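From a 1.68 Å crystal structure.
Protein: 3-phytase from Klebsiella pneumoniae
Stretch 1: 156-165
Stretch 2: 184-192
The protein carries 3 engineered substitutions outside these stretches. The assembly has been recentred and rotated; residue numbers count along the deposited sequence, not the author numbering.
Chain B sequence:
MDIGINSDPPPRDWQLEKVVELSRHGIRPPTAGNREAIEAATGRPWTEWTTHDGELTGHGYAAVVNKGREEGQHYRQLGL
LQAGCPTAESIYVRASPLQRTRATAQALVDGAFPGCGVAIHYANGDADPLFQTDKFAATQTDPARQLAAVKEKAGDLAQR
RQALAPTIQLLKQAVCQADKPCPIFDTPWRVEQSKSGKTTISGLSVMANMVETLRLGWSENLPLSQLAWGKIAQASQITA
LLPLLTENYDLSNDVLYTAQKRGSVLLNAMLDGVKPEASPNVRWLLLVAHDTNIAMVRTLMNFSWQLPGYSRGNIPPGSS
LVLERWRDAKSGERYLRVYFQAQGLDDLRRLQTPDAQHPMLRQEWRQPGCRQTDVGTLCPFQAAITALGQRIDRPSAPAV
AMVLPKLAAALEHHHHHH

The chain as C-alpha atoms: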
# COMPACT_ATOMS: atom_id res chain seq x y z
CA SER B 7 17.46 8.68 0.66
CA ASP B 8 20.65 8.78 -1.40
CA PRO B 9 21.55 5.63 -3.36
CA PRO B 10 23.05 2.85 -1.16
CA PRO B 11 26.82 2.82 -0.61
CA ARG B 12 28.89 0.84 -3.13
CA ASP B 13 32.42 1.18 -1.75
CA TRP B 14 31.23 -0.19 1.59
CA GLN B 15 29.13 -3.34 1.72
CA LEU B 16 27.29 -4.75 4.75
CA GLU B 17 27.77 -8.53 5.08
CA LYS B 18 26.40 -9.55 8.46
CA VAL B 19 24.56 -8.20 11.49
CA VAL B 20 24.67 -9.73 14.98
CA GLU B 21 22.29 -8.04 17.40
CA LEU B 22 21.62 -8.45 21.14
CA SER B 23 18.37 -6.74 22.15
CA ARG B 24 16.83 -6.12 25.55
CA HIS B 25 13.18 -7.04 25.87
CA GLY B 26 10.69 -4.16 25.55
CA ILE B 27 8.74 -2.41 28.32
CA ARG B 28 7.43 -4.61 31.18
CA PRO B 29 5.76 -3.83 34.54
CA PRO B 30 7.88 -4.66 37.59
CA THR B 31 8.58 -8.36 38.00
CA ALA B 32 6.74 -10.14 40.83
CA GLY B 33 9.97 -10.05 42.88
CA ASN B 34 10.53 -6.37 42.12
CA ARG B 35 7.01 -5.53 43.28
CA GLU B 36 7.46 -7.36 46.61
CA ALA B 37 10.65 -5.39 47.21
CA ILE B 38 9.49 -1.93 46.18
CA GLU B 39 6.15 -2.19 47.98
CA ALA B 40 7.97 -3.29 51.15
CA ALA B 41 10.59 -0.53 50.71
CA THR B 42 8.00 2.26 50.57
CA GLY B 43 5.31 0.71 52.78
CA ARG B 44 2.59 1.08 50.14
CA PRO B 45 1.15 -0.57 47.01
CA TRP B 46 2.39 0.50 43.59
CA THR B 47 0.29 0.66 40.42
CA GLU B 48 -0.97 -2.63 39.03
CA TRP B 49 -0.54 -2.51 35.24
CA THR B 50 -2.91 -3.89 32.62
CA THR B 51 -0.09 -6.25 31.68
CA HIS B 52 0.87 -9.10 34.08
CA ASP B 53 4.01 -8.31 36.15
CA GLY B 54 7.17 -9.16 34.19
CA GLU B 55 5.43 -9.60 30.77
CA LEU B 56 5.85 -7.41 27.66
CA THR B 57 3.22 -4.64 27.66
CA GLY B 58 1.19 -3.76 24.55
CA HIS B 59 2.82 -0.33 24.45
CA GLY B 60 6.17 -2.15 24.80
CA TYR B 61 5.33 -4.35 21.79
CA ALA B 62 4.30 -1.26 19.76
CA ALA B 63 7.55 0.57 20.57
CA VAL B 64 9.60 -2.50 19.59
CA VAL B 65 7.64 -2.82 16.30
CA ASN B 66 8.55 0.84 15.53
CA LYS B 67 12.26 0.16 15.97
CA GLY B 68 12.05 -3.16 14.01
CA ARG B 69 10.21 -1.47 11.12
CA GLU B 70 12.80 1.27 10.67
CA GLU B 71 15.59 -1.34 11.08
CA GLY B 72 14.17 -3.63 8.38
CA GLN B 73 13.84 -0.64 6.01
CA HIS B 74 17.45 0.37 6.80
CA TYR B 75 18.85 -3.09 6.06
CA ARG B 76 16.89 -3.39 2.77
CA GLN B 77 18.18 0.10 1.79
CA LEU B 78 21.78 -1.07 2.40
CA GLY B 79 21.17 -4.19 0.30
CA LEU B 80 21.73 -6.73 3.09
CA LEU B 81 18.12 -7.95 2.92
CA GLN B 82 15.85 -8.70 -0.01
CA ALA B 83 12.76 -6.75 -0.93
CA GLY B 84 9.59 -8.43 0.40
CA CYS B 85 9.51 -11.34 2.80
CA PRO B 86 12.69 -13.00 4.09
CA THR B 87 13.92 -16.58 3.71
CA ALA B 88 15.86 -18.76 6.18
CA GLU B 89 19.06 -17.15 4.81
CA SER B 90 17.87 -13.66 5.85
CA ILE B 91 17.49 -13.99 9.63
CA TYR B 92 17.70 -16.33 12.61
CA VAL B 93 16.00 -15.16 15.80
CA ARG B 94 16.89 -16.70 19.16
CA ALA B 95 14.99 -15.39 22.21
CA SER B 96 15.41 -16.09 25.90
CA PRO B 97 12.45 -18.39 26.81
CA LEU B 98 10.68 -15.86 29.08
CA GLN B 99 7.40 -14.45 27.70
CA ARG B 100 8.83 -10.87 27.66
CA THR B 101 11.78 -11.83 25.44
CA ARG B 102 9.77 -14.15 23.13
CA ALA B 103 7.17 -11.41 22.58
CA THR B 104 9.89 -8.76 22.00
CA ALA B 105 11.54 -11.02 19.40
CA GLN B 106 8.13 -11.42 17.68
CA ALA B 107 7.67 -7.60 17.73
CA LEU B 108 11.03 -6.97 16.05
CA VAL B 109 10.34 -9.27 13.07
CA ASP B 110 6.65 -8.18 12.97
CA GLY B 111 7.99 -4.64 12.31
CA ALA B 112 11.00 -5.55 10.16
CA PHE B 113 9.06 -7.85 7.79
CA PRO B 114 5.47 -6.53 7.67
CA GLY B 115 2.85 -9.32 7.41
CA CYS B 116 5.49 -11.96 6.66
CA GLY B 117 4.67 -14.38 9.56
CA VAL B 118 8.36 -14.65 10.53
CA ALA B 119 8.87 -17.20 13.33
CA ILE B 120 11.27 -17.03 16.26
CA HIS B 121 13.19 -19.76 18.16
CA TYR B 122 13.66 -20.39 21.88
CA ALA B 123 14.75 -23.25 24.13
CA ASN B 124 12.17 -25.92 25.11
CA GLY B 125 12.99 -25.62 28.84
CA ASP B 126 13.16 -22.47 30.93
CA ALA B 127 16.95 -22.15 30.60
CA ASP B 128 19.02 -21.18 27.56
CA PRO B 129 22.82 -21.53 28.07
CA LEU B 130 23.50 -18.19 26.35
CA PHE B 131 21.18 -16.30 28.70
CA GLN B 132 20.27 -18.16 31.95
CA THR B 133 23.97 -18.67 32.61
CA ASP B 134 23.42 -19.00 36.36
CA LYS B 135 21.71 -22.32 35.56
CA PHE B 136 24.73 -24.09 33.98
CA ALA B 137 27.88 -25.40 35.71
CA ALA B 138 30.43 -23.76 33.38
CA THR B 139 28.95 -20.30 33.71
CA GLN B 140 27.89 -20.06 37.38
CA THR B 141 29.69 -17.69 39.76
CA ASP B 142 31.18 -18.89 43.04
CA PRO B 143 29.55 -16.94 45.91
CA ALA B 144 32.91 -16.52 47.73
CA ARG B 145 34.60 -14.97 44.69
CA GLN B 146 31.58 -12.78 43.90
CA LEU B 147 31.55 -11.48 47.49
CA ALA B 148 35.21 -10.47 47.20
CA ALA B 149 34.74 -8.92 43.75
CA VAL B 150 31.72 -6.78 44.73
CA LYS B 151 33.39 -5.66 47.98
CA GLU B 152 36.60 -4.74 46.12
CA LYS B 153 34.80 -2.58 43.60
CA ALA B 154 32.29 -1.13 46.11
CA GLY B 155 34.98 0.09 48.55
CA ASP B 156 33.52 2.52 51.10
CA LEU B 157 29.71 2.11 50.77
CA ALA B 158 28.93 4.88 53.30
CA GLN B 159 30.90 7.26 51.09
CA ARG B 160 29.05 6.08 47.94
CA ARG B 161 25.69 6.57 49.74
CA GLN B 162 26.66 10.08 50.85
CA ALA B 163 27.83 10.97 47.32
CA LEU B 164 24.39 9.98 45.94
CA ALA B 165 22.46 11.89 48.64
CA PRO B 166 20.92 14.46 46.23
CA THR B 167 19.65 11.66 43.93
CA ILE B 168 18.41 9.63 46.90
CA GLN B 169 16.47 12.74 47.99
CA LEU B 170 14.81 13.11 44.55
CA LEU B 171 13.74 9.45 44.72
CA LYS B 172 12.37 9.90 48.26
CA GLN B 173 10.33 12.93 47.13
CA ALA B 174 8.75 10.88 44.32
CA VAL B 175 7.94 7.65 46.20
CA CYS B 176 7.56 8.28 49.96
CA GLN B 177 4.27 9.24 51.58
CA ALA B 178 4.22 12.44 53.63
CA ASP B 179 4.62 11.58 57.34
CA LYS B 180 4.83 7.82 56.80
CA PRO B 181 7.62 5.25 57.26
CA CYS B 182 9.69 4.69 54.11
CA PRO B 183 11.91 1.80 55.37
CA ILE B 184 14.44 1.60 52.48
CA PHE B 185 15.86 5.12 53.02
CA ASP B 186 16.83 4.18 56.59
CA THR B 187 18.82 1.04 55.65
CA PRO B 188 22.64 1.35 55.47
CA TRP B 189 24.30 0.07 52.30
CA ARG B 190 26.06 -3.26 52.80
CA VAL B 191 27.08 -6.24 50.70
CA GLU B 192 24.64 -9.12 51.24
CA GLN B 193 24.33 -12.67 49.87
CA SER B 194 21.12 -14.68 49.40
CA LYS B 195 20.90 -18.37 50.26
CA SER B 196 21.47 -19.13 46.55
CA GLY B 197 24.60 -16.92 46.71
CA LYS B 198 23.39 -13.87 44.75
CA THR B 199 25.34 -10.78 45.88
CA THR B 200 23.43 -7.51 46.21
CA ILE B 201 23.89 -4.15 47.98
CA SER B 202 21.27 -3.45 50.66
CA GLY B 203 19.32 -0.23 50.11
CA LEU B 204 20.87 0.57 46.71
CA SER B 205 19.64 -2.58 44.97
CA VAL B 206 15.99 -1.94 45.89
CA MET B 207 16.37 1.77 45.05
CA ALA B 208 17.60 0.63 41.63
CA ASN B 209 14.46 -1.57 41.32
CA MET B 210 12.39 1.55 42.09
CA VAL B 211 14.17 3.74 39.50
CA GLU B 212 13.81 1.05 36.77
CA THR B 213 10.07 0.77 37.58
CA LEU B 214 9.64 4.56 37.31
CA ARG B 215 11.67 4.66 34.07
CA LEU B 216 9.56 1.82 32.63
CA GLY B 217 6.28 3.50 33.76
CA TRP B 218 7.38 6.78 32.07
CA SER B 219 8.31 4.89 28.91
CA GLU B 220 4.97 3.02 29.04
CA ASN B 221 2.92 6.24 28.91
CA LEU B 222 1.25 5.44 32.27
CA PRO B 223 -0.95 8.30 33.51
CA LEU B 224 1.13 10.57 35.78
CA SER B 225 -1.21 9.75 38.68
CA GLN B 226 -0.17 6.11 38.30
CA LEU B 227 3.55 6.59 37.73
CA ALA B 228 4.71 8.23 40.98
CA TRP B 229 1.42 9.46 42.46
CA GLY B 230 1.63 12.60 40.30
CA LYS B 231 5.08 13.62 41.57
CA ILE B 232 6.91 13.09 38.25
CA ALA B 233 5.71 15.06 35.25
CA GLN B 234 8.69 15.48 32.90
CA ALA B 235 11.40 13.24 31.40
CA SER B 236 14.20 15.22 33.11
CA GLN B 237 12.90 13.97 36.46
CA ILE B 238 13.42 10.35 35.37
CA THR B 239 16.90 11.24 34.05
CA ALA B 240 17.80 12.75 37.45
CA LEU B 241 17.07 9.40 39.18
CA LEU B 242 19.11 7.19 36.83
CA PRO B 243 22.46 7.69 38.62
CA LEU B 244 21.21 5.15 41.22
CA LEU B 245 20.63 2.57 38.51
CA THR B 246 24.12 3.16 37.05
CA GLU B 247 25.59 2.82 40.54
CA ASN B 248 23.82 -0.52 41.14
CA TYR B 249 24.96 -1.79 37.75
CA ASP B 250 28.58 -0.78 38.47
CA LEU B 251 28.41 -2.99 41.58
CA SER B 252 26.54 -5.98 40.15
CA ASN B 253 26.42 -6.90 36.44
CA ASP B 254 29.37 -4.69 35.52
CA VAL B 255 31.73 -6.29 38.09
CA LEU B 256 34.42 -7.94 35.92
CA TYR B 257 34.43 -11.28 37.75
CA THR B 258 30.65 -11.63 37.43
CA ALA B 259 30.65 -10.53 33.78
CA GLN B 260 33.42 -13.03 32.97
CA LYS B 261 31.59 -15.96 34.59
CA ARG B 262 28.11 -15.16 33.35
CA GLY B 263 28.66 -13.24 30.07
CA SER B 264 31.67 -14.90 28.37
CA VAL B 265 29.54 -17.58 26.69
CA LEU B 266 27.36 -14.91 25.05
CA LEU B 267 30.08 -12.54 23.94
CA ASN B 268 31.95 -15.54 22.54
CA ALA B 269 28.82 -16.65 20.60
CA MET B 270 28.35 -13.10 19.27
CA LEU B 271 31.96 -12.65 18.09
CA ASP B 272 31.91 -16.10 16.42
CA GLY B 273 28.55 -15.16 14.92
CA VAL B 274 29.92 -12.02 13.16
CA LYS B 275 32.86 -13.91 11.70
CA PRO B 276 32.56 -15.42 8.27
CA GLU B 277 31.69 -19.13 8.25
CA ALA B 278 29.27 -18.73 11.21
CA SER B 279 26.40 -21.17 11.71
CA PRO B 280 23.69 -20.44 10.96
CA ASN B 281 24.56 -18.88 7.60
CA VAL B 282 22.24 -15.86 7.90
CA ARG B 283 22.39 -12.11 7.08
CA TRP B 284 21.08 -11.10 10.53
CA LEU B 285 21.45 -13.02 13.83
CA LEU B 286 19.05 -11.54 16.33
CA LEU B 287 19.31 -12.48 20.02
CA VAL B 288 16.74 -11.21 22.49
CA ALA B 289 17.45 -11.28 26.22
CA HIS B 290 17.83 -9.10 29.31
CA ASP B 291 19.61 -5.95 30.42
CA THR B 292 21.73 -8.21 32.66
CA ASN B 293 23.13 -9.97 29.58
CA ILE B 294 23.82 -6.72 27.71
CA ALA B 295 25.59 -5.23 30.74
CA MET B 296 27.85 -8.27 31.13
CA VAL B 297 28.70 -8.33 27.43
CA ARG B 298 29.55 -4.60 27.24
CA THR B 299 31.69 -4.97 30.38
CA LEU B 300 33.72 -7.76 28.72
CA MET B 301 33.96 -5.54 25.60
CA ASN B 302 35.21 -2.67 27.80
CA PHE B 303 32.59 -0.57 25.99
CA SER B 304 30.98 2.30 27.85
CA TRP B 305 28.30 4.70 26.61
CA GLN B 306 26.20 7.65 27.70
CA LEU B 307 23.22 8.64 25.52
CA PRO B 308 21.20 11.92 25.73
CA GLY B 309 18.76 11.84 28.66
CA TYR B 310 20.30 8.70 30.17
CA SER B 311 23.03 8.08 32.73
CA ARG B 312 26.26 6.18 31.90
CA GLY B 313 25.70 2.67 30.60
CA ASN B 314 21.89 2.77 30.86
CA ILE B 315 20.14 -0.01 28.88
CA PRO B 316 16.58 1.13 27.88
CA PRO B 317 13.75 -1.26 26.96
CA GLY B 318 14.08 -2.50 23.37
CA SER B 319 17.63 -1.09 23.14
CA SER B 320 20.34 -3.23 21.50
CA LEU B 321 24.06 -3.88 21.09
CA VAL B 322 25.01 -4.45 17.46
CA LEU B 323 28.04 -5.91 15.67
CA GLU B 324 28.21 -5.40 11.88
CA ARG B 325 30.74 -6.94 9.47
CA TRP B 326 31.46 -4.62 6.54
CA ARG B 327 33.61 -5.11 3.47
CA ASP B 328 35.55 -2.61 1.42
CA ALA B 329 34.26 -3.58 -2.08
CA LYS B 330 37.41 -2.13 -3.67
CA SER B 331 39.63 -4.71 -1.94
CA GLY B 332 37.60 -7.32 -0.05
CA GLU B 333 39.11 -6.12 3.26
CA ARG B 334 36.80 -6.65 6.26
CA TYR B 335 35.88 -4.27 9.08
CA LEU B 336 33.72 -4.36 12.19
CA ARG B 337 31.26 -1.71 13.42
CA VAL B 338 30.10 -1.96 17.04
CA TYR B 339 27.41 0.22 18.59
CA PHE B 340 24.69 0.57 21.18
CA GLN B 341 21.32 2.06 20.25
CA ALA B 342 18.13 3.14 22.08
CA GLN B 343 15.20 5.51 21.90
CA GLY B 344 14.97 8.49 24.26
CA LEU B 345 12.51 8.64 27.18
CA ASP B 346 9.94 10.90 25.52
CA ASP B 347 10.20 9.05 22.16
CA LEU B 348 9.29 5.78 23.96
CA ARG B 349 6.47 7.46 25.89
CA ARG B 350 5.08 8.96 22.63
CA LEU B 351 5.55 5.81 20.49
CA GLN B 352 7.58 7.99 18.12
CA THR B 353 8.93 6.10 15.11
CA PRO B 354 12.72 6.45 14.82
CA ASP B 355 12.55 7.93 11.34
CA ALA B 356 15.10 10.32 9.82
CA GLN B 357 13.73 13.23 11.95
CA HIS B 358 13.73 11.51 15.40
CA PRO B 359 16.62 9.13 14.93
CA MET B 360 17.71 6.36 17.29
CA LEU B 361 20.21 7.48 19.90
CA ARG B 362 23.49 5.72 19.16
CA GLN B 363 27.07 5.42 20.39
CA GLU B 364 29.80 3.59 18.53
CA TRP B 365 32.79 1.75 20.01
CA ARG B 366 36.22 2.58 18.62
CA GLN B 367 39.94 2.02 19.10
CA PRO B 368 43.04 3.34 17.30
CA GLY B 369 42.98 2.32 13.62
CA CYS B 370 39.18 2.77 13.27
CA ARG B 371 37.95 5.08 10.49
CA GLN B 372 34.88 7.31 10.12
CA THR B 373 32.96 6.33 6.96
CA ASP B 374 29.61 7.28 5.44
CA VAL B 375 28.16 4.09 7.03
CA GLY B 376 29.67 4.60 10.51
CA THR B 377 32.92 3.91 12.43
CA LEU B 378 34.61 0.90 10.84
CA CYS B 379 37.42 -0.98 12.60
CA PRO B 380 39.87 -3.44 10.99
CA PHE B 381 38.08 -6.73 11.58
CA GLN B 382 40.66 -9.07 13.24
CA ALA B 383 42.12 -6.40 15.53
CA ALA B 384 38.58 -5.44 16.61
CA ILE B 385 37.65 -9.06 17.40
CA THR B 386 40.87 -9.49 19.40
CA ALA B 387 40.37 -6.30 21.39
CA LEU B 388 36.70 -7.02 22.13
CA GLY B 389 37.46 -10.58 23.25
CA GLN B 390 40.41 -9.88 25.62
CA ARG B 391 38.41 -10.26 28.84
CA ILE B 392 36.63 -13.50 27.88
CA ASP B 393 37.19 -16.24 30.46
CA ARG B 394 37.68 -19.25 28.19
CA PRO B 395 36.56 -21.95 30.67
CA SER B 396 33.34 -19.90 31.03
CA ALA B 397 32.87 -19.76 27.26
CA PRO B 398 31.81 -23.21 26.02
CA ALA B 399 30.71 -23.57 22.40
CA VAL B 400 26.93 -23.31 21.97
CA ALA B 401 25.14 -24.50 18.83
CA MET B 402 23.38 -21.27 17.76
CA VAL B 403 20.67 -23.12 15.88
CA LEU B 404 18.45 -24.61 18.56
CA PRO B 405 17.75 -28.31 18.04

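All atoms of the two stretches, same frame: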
# COMPACT_ATOMS: atom_id res chain seq x y z
N ASP B 156 34.27 1.91 50.00
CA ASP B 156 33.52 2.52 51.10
C ASP B 156 32.07 2.81 50.71
O ASP B 156 31.82 3.80 50.03
CB ASP B 156 34.22 3.82 51.54
CG ASP B 156 33.70 4.36 52.87
OD1 ASP B 156 32.55 4.06 53.27
OD2 ASP B 156 34.46 5.11 53.51
N LEU B 157 31.13 1.98 51.15
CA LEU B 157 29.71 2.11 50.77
C LEU B 157 29.00 3.32 51.42
O LEU B 157 28.09 3.92 50.82
CB LEU B 157 28.93 0.81 51.01
CG LEU B 157 29.09 -0.31 49.96
CD1 LEU B 157 28.55 -1.61 50.47
CD2 LEU B 157 28.41 0.07 48.63
N ALA B 158 29.41 3.66 52.65
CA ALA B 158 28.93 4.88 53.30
C ALA B 158 29.26 6.12 52.48
O ALA B 158 28.43 7.03 52.37
CB ALA B 158 29.54 5.02 54.71
N GLN B 159 30.47 6.15 51.92
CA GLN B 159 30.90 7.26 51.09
C GLN B 159 30.12 7.32 49.76
O GLN B 159 29.77 8.41 49.29
CB GLN B 159 32.40 7.16 50.83
CG GLN B 159 33.04 8.40 50.23
CD GLN B 159 34.57 8.36 50.29
OE1 GLN B 159 35.24 8.89 49.40
NE2 GLN B 159 35.11 7.74 51.33
N ARG B 160 29.87 6.15 49.16
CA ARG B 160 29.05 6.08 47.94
C ARG B 160 27.62 6.59 48.21
O ARG B 160 27.06 7.35 47.40
CB ARG B 160 29.01 4.66 47.38
CG ARG B 160 30.28 4.18 46.66
CD ARG B 160 30.03 2.80 46.03
NE ARG B 160 31.19 2.27 45.30
CZ ARG B 160 31.45 2.47 44.00
NH1 ARG B 160 30.64 3.23 43.25
NH2 ARG B 160 32.52 1.93 43.45
N ARG B 161 27.05 6.18 49.34
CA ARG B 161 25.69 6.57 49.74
C ARG B 161 25.59 8.07 49.97
O ARG B 161 24.60 8.70 49.55
CB ARG B 161 25.27 5.82 51.01
CG ARG B 161 23.80 5.98 51.39
CD ARG B 161 23.56 5.35 52.74
NE ARG B 161 22.17 5.43 53.19
CZ ARG B 161 21.80 5.40 54.47
NH1 ARG B 161 22.71 5.32 55.43
NH2 ARG B 161 20.51 5.47 54.79
N GLN B 162 26.60 8.63 50.62
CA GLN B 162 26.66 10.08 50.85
C GLN B 162 26.79 10.85 49.54
O GLN B 162 26.14 11.89 49.37
CB GLN B 162 27.80 10.44 51.83
CG GLN B 162 27.88 11.95 52.17
CD GLN B 162 26.58 12.52 52.78
OE1 GLN B 162 26.10 13.58 52.38
NE2 GLN B 162 26.01 11.79 53.75
N ALA B 163 27.60 10.33 48.62
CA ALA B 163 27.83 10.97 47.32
C ALA B 163 26.55 11.00 46.47
O ALA B 163 26.38 11.90 45.65
CB ALA B 163 28.96 10.28 46.57
N LEU B 164 25.67 10.04 46.68
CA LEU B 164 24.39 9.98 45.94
C LEU B 164 23.22 10.63 46.69
O LEU B 164 22.06 10.52 46.27
CB LEU B 164 24.07 8.52 45.58
CG LEU B 164 24.73 8.04 44.28
CD1 LEU B 164 24.86 6.53 44.26
CD2 LEU B 164 23.95 8.53 43.06
N ALA B 165 23.51 11.31 47.80
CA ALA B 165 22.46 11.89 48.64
C ALA B 165 21.44 12.76 47.88
O ALA B 165 20.24 12.62 48.12
CB ALA B 165 23.06 12.66 49.82
N ILE B 184 13.21 1.67 53.29
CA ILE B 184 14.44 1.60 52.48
C ILE B 184 15.45 2.76 52.66
O ILE B 184 16.66 2.56 52.54
CB ILE B 184 14.13 1.37 50.96
CG1 ILE B 184 15.33 0.76 50.21
CG2 ILE B 184 13.67 2.66 50.28
CD1 ILE B 184 15.68 -0.67 50.62
N PHE B 185 14.96 3.97 52.94
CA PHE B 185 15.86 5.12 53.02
C PHE B 185 16.60 5.17 54.35
O PHE B 185 17.56 5.92 54.50
CB PHE B 185 15.13 6.43 52.68
CG PHE B 185 14.59 6.47 51.27
CD1 PHE B 185 13.31 6.01 50.98
CD2 PHE B 185 15.39 6.93 50.23
CE1 PHE B 185 12.83 6.01 49.66
CE2 PHE B 185 14.92 6.94 48.90
CZ PHE B 185 13.64 6.47 48.62
N ASP B 186 16.16 4.34 55.30
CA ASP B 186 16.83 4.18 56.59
C ASP B 186 17.90 3.07 56.61
O ASP B 186 18.74 3.05 57.52
CB ASP B 186 15.80 3.90 57.70
CG ASP B 186 14.73 4.98 57.81
OD1 ASP B 186 15.06 6.19 57.66
OD2 ASP B 186 13.55 4.62 58.04
N THR B 187 17.89 2.17 55.63
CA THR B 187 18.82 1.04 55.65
C THR B 187 20.22 1.45 55.14
O THR B 187 20.35 2.08 54.09
CB THR B 187 18.29 -0.24 54.90
OG1 THR B 187 18.96 -0.42 53.65
CG2 THR B 187 16.77 -0.19 54.68
N PRO B 188 21.27 1.14 55.93
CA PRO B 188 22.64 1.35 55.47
C PRO B 188 22.97 0.43 54.31
O PRO B 188 22.37 -0.65 54.17
CB PRO B 188 23.49 0.99 56.70
CG PRO B 188 22.54 1.12 57.87
CD PRO B 188 21.24 0.62 57.31
N TRP B 189 23.92 0.85 53.49
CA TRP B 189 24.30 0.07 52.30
C TRP B 189 25.40 -0.92 52.64
O TRP B 189 26.52 -0.51 53.00
CB TRP B 189 24.79 1.00 51.19
CG TRP B 189 23.72 1.87 50.57
CD1 TRP B 189 22.43 2.05 51.01
CD2 TRP B 189 23.86 2.71 49.42
NE1 TRP B 189 21.76 2.93 50.18
CE2 TRP B 189 22.62 3.35 49.20
CE3 TRP B 189 24.92 2.97 48.54
CZ2 TRP B 189 22.42 4.25 48.14
CZ3 TRP B 189 24.72 3.86 47.48
CH2 TRP B 189 23.48 4.49 47.30
N ARG B 190 25.09 -2.20 52.53
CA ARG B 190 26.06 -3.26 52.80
C ARG B 190 25.96 -4.38 51.78
O ARG B 190 24.89 -4.62 51.21
CB ARG B 190 25.89 -3.81 54.21
CG ARG B 190 24.67 -4.70 54.40
CD ARG B 190 24.38 -4.96 55.89
NE ARG B 190 23.68 -3.83 56.51
CZ ARG B 190 22.37 -3.60 56.40
NH1 ARG B 190 21.59 -4.40 55.69
NH2 ARG B 190 21.84 -2.54 57.01
N VAL B 191 27.06 -5.09 51.59
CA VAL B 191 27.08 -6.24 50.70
C VAL B 191 26.41 -7.44 51.37
O VAL B 191 26.80 -7.84 52.47
CB VAL B 191 28.51 -6.57 50.23
CG1 VAL B 191 28.48 -7.60 49.12
CG2 VAL B 191 29.20 -5.29 49.75
N GLU B 192 25.39 -7.98 50.72
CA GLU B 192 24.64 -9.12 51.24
C GLU B 192 24.63 -10.28 50.24
O GLU B 192 24.77 -10.05 49.04
CB GLU B 192 23.21 -8.69 51.56
CG GLU B 192 23.16 -7.53 52.55
CD GLU B 192 21.76 -7.24 53.04
OE1 GLU B 192 20.81 -7.32 52.24
OE2 GLU B 192 21.63 -6.92 54.24

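The contact joins a short helix, 157-163, to an extended segment that runs past it, and it is organised around Trp189. The two backbones come nearest at Leu157 and Trp189, whose CA atoms lie 6.0 Å apart. Leu157, Arg161 and Leu164, the last just past the helix, all direct their CA-to-CB bonds toward the other stretch. Spacings of four and three keep side chains on one side of a helix, so these three form a stripe. The indole lies against Arg161 and Leu164, while Leu157 packs on the backbone and CB of Trp189 and on Val191.

Asp156 prepares the helix without touching the second stretch. With chi1 at t, its carboxylate turns back over the first turn, and Asp156 OD1 accepts from Gln159 N at 3.2 Å, capping an amide that has no carbonyl of a preceding turn to bond to. Aspartate suits an N-cap because its short side chain brings an acceptor within reach of such an amide.

Trp189 also points its CA-to-CB bond toward the helix, and with chi1 at -69° (m) and chi2 at 10° its ring extends along the stripe, meeting several residues at once. Over one face lies the aliphatic part of Arg161: CG sits 3.8 Å from the centroid of the Trp189 five-membered ring and only 16° off the ring normal, the geometry of a CH-pi contact. At the ring's edge, near its plane, Leu164 CD1 approaches Trp189 CH2 to 3.9 Å. Leu164, buried at the end of the helix, has chi1 m and chi2 t, a common leucine pairing, and offers a methyl group to the carbon edge of the ring. A large, flat, mostly apolar side chain is well suited to such a place, and Trp189 has the largest area covered by the partner stretch, 139 Å².

Arg161 serves two chemistries in one residue. Its chi1, chi2 and chi3 are all t, so the chain is fully extended; the methylenes can pass over the indole while the guanidinium is carried on to the backbone beyond. There Arg161 NH2 donates to Phe185 O at 3.0 Å, but the N-H...acceptor angle of 123° makes this a weak bond. The acceptor lies near the guanidinium plane, where N-H groups point. Thr187 O, by contrast, stands over a face of the group; although it is 3.5 Å from Arg161 NH2, the angle is too poor for a hydrogen bond.

Leu157 closes the other end of the contact. The backbone, with the CA-to-CB bond toward the other stretch, sets Leu157 CB 3.4 Å from Trp189 O and 4.1 Å from Trp189 CB; chi1 m and chi2 t then carry Leu157 CD1 to 3.8 Å from Val191 CG2. Neither side chain carries a polar group, so the Leu157 CD1 to Val191 CG2 contact is purely apolar.

Two arginines contribute little. Arg160 starts sideways and its end leads away, its guanidinium being bonded elsewhere in the structure. Arg190 points its CA-to-CB bond away from the helix; its chi1 and chi3, both p, bend the chain so that Arg190 NH1 forms a salt bridge with Glu192 OE2 at 2.9 Å.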